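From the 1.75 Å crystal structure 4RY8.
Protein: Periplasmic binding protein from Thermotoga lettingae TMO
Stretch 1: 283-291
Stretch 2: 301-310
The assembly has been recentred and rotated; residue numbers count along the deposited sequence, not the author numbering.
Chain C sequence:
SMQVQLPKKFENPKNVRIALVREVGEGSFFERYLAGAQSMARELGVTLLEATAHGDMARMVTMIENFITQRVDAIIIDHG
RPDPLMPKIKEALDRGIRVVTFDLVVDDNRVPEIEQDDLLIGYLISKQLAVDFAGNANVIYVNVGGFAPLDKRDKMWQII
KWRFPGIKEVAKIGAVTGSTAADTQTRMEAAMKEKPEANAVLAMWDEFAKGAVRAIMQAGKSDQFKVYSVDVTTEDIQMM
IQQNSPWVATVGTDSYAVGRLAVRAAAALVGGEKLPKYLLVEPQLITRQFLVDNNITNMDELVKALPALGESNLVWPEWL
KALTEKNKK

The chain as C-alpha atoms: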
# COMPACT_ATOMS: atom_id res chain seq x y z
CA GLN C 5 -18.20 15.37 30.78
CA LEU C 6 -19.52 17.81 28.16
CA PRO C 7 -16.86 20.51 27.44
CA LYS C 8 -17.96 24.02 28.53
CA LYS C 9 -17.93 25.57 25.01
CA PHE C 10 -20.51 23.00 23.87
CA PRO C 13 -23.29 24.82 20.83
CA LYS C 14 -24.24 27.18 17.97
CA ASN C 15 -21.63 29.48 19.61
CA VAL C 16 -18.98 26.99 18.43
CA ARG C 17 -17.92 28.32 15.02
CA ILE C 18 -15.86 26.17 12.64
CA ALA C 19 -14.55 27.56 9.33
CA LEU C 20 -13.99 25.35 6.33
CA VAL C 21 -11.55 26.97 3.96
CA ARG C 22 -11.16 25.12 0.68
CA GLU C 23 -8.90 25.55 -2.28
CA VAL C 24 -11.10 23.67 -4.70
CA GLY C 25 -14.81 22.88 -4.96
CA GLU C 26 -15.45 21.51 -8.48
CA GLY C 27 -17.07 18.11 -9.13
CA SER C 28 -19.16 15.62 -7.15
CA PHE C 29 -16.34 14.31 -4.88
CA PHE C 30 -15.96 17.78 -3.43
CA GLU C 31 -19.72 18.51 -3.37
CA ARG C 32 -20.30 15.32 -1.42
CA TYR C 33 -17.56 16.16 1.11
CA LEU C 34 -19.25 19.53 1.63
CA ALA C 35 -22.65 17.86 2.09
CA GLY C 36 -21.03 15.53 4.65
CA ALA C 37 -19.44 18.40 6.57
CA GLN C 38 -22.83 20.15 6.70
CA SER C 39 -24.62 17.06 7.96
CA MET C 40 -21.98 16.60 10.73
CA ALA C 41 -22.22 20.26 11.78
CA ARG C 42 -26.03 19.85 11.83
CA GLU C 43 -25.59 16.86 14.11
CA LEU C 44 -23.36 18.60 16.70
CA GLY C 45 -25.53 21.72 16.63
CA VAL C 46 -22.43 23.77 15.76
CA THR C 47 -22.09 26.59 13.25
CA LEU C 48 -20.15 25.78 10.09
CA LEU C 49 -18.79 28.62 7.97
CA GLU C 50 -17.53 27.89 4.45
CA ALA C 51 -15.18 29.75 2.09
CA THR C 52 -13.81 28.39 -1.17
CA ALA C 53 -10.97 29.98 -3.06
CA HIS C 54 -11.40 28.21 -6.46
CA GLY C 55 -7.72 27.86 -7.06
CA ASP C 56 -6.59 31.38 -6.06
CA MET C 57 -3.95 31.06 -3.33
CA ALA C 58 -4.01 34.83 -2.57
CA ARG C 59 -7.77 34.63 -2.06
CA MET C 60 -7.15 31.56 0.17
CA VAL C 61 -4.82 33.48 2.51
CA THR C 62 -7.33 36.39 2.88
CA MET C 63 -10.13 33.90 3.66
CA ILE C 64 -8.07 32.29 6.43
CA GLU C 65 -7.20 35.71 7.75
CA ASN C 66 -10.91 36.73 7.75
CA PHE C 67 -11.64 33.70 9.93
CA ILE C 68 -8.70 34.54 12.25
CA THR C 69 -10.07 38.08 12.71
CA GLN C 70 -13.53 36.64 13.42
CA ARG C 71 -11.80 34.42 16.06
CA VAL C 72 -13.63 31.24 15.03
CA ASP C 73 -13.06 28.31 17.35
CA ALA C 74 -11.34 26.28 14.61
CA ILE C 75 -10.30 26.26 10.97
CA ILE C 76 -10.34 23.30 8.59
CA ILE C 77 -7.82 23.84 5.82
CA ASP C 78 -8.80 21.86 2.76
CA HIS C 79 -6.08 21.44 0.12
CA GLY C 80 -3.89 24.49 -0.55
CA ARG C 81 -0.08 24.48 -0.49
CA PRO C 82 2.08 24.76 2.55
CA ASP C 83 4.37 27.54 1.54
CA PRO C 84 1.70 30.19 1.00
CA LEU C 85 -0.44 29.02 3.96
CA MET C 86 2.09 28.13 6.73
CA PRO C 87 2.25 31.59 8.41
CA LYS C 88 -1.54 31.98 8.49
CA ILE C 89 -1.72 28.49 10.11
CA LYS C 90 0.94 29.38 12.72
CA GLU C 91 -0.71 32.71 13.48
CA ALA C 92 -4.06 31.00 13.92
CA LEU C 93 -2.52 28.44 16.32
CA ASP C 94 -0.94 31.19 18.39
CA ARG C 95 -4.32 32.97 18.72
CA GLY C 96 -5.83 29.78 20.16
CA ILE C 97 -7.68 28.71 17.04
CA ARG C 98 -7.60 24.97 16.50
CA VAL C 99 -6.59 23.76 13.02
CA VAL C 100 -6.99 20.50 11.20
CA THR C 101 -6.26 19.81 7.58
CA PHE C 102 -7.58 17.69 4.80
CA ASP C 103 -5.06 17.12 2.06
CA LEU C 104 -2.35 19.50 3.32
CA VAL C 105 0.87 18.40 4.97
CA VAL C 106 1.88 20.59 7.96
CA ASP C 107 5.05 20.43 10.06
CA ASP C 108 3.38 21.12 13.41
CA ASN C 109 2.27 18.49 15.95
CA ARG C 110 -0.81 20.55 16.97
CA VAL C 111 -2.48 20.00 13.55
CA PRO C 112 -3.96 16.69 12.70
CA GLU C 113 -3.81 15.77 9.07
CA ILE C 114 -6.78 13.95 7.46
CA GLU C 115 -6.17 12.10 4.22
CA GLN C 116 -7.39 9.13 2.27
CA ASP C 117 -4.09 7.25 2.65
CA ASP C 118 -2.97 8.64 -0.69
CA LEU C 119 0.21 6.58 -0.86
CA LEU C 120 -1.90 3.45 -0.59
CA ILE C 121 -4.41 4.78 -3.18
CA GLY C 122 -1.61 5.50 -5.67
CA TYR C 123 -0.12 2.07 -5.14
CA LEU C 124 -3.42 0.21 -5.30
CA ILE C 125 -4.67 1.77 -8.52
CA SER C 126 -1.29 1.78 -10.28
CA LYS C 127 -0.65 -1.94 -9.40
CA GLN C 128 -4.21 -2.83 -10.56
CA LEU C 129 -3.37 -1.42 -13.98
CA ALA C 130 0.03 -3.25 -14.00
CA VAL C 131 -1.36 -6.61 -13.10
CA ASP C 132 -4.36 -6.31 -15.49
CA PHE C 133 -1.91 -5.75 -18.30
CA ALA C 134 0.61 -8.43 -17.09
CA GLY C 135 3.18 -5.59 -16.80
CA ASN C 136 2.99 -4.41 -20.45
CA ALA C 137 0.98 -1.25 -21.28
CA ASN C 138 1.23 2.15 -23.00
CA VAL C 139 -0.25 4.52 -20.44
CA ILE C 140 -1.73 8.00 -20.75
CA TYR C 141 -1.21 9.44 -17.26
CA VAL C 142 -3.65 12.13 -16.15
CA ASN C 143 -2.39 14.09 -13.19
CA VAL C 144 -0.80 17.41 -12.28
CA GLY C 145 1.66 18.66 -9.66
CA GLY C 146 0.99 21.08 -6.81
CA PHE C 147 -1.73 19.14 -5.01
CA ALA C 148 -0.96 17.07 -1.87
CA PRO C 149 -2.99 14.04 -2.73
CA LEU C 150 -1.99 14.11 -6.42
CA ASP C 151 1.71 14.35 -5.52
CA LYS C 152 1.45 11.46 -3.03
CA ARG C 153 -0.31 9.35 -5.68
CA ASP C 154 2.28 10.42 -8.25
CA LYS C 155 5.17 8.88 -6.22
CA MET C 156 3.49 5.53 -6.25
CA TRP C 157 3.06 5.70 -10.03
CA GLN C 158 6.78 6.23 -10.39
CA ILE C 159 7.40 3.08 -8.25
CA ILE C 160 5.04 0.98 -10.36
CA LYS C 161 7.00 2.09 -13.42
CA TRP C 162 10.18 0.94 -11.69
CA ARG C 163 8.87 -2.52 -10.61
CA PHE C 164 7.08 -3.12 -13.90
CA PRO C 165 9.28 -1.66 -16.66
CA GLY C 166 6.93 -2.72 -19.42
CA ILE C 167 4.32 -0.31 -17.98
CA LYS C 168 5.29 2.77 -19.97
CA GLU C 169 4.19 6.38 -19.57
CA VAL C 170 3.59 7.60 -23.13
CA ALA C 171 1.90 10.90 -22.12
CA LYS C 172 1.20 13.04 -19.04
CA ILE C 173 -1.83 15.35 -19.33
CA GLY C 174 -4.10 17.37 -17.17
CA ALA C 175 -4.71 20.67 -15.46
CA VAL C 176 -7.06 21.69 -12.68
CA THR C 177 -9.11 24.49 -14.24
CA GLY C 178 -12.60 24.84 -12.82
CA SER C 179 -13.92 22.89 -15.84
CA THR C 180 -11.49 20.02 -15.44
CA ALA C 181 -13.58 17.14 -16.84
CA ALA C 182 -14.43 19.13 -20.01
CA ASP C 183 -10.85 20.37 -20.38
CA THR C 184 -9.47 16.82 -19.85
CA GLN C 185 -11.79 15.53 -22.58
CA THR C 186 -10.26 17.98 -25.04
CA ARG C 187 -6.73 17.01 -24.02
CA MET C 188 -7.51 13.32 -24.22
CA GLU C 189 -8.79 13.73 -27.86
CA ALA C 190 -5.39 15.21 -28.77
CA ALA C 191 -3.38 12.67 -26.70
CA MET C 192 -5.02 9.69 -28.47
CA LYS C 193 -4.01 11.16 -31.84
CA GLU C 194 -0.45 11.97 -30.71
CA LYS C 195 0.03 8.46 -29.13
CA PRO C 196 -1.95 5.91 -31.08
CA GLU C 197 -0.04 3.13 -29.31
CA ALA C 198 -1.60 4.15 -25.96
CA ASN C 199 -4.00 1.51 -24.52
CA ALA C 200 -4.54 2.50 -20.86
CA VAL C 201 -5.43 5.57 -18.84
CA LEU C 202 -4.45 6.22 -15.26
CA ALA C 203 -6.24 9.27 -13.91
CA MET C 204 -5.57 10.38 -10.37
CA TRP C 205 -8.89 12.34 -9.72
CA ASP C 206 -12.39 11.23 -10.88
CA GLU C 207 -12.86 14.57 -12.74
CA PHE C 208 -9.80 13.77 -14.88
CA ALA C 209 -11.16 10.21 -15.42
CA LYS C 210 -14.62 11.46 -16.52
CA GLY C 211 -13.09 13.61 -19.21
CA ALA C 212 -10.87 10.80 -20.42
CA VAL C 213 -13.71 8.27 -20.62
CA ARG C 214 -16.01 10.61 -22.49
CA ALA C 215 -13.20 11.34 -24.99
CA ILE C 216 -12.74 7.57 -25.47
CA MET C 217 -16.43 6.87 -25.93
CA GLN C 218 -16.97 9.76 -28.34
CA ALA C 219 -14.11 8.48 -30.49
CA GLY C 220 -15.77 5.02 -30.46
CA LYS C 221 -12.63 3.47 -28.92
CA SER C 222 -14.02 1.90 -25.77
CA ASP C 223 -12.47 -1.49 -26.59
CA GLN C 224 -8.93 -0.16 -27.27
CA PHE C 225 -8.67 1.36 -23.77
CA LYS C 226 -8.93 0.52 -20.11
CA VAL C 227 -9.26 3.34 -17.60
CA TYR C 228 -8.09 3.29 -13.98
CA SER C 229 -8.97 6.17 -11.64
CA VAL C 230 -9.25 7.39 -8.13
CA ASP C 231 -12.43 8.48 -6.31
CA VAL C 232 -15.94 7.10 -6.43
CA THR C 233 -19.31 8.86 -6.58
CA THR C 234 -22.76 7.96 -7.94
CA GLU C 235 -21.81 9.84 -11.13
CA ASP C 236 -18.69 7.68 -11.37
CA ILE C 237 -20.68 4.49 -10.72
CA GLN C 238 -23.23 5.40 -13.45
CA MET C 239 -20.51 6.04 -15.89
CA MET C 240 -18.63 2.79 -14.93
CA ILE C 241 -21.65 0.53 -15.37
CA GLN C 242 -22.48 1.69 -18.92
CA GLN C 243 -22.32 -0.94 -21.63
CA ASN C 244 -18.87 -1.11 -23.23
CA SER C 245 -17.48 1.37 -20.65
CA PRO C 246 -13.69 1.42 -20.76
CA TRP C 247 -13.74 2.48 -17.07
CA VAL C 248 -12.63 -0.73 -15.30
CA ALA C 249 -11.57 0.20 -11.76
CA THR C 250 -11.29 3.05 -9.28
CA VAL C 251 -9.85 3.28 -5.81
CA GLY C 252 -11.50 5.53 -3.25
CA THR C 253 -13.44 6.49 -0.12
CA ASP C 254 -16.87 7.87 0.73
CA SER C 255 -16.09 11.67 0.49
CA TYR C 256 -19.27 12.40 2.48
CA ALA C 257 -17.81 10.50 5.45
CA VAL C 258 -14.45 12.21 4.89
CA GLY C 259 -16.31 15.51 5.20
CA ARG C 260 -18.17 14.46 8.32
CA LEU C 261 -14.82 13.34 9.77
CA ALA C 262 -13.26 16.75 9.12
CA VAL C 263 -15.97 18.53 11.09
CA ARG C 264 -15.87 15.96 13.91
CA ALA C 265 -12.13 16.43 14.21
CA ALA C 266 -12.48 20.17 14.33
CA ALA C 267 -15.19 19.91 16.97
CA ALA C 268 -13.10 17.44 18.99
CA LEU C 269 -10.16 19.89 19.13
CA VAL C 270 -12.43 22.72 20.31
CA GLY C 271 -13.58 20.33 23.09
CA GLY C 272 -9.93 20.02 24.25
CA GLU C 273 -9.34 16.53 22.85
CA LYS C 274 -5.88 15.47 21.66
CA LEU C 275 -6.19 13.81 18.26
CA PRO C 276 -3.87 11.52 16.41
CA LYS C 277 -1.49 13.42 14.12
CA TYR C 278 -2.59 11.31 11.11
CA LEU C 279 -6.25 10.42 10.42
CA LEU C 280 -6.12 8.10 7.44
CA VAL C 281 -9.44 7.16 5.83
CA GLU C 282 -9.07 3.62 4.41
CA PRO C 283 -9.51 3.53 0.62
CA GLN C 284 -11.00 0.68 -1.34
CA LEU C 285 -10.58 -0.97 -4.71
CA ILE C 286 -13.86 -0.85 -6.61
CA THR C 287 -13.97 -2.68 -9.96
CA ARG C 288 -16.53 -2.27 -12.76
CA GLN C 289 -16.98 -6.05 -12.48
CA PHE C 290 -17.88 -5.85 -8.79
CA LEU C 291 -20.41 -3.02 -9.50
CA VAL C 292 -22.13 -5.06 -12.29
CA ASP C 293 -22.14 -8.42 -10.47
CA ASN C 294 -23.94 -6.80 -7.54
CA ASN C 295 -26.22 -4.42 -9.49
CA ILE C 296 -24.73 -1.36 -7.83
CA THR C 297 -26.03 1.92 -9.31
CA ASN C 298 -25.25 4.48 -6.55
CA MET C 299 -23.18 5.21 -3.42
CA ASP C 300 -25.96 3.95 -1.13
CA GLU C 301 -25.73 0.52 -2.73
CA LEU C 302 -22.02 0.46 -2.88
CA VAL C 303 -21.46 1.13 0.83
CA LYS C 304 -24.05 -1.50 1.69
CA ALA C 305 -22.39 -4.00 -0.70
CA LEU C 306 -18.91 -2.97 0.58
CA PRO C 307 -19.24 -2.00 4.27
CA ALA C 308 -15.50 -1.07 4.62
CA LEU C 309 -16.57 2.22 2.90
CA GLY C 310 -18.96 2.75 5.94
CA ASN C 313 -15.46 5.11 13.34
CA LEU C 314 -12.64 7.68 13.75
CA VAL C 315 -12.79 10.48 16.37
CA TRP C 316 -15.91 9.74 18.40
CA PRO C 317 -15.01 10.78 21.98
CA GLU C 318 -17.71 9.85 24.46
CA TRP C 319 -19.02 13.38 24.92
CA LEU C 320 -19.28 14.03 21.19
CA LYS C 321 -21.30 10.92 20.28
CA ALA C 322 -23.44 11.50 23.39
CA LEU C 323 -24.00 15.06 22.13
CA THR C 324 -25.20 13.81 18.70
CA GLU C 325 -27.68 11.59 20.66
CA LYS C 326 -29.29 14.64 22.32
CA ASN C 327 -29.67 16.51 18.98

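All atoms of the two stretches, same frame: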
# COMPACT_ATOMS: atom_id res chain seq x y z
N PRO C 283 -8.94 3.54 1.96
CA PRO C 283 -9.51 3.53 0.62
C PRO C 283 -9.72 2.15 0.10
O PRO C 283 -9.02 1.24 0.52
CB PRO C 283 -8.40 4.13 -0.24
CG PRO C 283 -7.18 3.62 0.44
CD PRO C 283 -7.46 3.65 1.91
N GLN C 284 -10.60 2.01 -0.88
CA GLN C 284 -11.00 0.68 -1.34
C GLN C 284 -10.95 0.58 -2.83
O GLN C 284 -11.46 1.46 -3.51
CB GLN C 284 -12.47 0.38 -0.98
CG GLN C 284 -12.89 0.69 0.45
CD GLN C 284 -12.18 -0.15 1.48
OE1 GLN C 284 -11.87 -1.32 1.25
NE2 GLN C 284 -11.91 0.46 2.65
N LEU C 285 -10.45 -0.56 -3.31
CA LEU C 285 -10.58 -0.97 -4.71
C LEU C 285 -12.03 -1.32 -5.08
O LEU C 285 -12.71 -2.13 -4.41
CB LEU C 285 -9.64 -2.15 -5.01
CG LEU C 285 -9.57 -2.72 -6.46
CD1 LEU C 285 -9.04 -1.71 -7.47
CD2 LEU C 285 -8.70 -3.97 -6.48
N ILE C 286 -12.50 -0.69 -6.15
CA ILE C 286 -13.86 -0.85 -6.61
C ILE C 286 -13.80 -1.12 -8.11
O ILE C 286 -13.55 -0.21 -8.87
CB ILE C 286 -14.71 0.42 -6.33
CG1 ILE C 286 -14.76 0.69 -4.81
CG2 ILE C 286 -16.12 0.21 -6.90
CD1 ILE C 286 -15.01 2.11 -4.41
N THR C 287 -14.03 -2.35 -8.53
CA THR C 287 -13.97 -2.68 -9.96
C THR C 287 -15.34 -2.57 -10.65
O THR C 287 -16.38 -2.70 -10.01
CB THR C 287 -13.36 -4.08 -10.19
OG1 THR C 287 -14.31 -5.08 -9.82
CG2 THR C 287 -12.09 -4.30 -9.37
N ARG C 288 -15.31 -2.30 -11.96
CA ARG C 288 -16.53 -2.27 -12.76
C ARG C 288 -17.27 -3.61 -12.64
O ARG C 288 -18.50 -3.65 -12.57
CB ARG C 288 -16.20 -1.98 -14.23
CG ARG C 288 -17.38 -2.20 -15.14
CD ARG C 288 -17.15 -1.76 -16.57
NE ARG C 288 -18.45 -1.66 -17.23
CZ ARG C 288 -19.20 -2.69 -17.60
NH1 ARG C 288 -18.80 -3.94 -17.40
NH2 ARG C 288 -20.36 -2.47 -18.18
N GLN C 289 -16.49 -4.68 -12.63
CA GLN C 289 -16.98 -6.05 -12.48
C GLN C 289 -17.76 -6.27 -11.20
O GLN C 289 -18.82 -6.93 -11.20
CB GLN C 289 -15.78 -7.02 -12.51
CG GLN C 289 -16.09 -8.38 -13.12
CD GLN C 289 -15.67 -8.46 -14.58
OE1 GLN C 289 -14.52 -8.19 -14.93
NE2 GLN C 289 -16.60 -8.84 -15.45
N PHE C 290 -17.20 -5.79 -10.09
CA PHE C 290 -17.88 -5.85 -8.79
C PHE C 290 -19.18 -5.02 -8.79
O PHE C 290 -20.19 -5.43 -8.19
CB PHE C 290 -16.92 -5.41 -7.65
CG PHE C 290 -17.57 -5.29 -6.30
CD1 PHE C 290 -17.89 -6.44 -5.56
CD2 PHE C 290 -17.93 -4.04 -5.80
CE1 PHE C 290 -18.53 -6.33 -4.33
CE2 PHE C 290 -18.57 -3.94 -4.57
CZ PHE C 290 -18.87 -5.08 -3.84
N LEU C 291 -19.19 -3.86 -9.46
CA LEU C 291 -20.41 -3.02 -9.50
C LEU C 291 -21.53 -3.76 -10.25
O LEU C 291 -22.68 -3.82 -9.76
CB LEU C 291 -20.18 -1.66 -10.15
CG LEU C 291 -19.18 -0.69 -9.50
CD1 LEU C 291 -18.93 0.47 -10.45
CD2 LEU C 291 -19.72 -0.22 -8.17
N GLU C 301 -25.93 1.93 -2.40
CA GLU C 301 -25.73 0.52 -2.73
C GLU C 301 -24.31 0.06 -2.67
O GLU C 301 -24.03 -1.09 -2.44
CB GLU C 301 -26.33 0.22 -4.12
CG GLU C 301 -27.87 0.26 -4.11
CD GLU C 301 -28.49 0.48 -5.49
OE1 GLU C 301 -27.76 0.47 -6.52
OE2 GLU C 301 -29.71 0.71 -5.54
N LEU C 302 -23.36 0.95 -2.88
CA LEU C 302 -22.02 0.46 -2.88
C LEU C 302 -21.51 0.24 -1.46
O LEU C 302 -20.76 -0.69 -1.19
CB LEU C 302 -21.11 1.45 -3.60
CG LEU C 302 -19.67 1.12 -3.35
CD1 LEU C 302 -19.20 -0.21 -3.88
CD2 LEU C 302 -18.86 2.22 -4.04
N VAL C 303 -21.88 1.15 -0.58
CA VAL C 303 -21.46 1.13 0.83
C VAL C 303 -22.06 -0.09 1.50
O VAL C 303 -21.40 -0.78 2.28
CB VAL C 303 -21.94 2.41 1.58
CG1 VAL C 303 -21.85 2.25 3.09
CG2 VAL C 303 -21.11 3.61 1.16
N LYS C 304 -23.32 -0.35 1.17
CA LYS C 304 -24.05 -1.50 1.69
C LYS C 304 -23.34 -2.78 1.21
O LYS C 304 -23.02 -3.66 2.01
CB LYS C 304 -25.47 -1.44 1.16
CG LYS C 304 -26.33 -2.66 1.46
CD LYS C 304 -27.65 -2.61 0.70
CE LYS C 304 -27.48 -2.86 -0.80
NZ LYS C 304 -28.69 -2.47 -1.58
N ALA C 305 -23.07 -2.85 -0.09
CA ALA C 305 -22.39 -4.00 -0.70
C ALA C 305 -20.93 -4.12 -0.24
O ALA C 305 -20.37 -5.21 -0.31
CB ALA C 305 -22.44 -3.87 -2.22
N LEU C 306 -20.33 -3.01 0.17
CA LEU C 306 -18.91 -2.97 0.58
C LEU C 306 -18.81 -2.15 1.87
O LEU C 306 -18.43 -0.97 1.85
CB LEU C 306 -18.05 -2.35 -0.52
CG LEU C 306 -16.99 -3.19 -1.23
CD1 LEU C 306 -16.17 -2.30 -2.16
CD2 LEU C 306 -16.07 -3.90 -0.25
N PRO C 307 -19.15 -2.77 3.01
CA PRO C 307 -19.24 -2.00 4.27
C PRO C 307 -17.94 -1.29 4.70
O PRO C 307 -18.00 -0.27 5.39
CB PRO C 307 -19.72 -3.03 5.31
CG PRO C 307 -19.54 -4.38 4.68
CD PRO C 307 -19.54 -4.19 3.20
N ALA C 308 -16.77 -1.78 4.30
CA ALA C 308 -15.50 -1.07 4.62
C ALA C 308 -15.47 0.42 4.18
O ALA C 308 -14.65 1.20 4.67
CB ALA C 308 -14.33 -1.86 4.06
N LEU C 309 -16.33 0.81 3.23
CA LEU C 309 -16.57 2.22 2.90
C LEU C 309 -17.39 2.95 3.97
O LEU C 309 -17.35 4.17 4.00
CB LEU C 309 -17.24 2.34 1.51
CG LEU C 309 -16.42 2.16 0.23
CD1 LEU C 309 -17.28 2.04 -1.05
CD2 LEU C 309 -15.41 3.32 0.05
N GLY C 310 -18.11 2.21 4.84
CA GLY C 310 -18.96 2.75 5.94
C GLY C 310 -18.53 4.02 6.65
O GLY C 310 -17.37 4.20 7.01

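No hydrogen bond crosses between these two stretches, although they bury 408 Å² of surface, counting both sides. The one polar pair that comes near, Gln284 NE2 and Ala308 O, lies at 3.5 Å with a poor angle and does not qualify. What joins the stretches is therefore packing, and the evidence for it lies in apolar contacts, from Phe290 CZ to Leu306 CG at 3.7 Å to Leu291 CD2 to Leu302 CD1 at 4.3 Å.

The first stretch runs from a strand, 284-287, directly into a helix. Within the strand, the CA-to-CB bonds of Gln284 and Ile286 point toward the second stretch while that of Leu285 points away, the alternation expected of an extended backbone. Leu285 still takes a small part through its main chain, with Leu285 O 4.1 Å from Leu306 CD1.

Ile286 is buried and meets three leucines. Ile286 CD1 lies 3.9 Å from Leu302 CD2 and 4.1 Å from Leu309 CD1, and Ile286 CG1 is 4.2 Å from Leu306 CD1. The m, t rotamer carries CD1 out to the first two. Leu302 and Leu309 both leave their backbones sideways, yet the ends of their side chains come nearer, so reach rather than CB direction brings them into contact. A branched, wholly apolar side chain suits this site, which offers Ile286 methyl groups on the other stretch.

Phe290 makes the second cluster. The CA-to-CB bond of Phe290 points toward the second stretch, and with chi1 at 174° (t) the ring contacts Leu302, Ala305 and Leu306. Leu302 CD1 approaches the ring edge, 3.8 Å from Phe290 CE2, and Ala305 O also lies near the ring plane, 3.8 Å from Phe290 CZ. Leu306 CG comes in obliquely, 3.7 Å from Phe290 CZ. At Ala305 the short side chain still touches the ring, Ala305 CB to Phe290 CZ being 4.1 Å. Leu291 adds a looser contact, Leu291 CD2 lying 4.3 Å from Leu302 CD1.

The turn from strand to helix is secured locally: Thr287 occupies the N-cap position, and Thr287 OG1 accepts from Phe290 N at 3.0 Å and 160°. This bond ties down the backbone of the residue whose ring reaches across.

In the second stretch, Leu306 is the first residue to leave helical phi/psi, at -135/79, and the 3-10 segment 307-309 follows. Leu309 N donates to Leu306 O at 3.1 Å within this bend. Gln284, partly exposed, packs its aliphatic portion here, Gln284 CG lying 3.7 Å from Leu309 CD2, while Gln284 NE2 is 3.6 Å from Ala308 CB and hydrogen-bonds elsewhere in the structure.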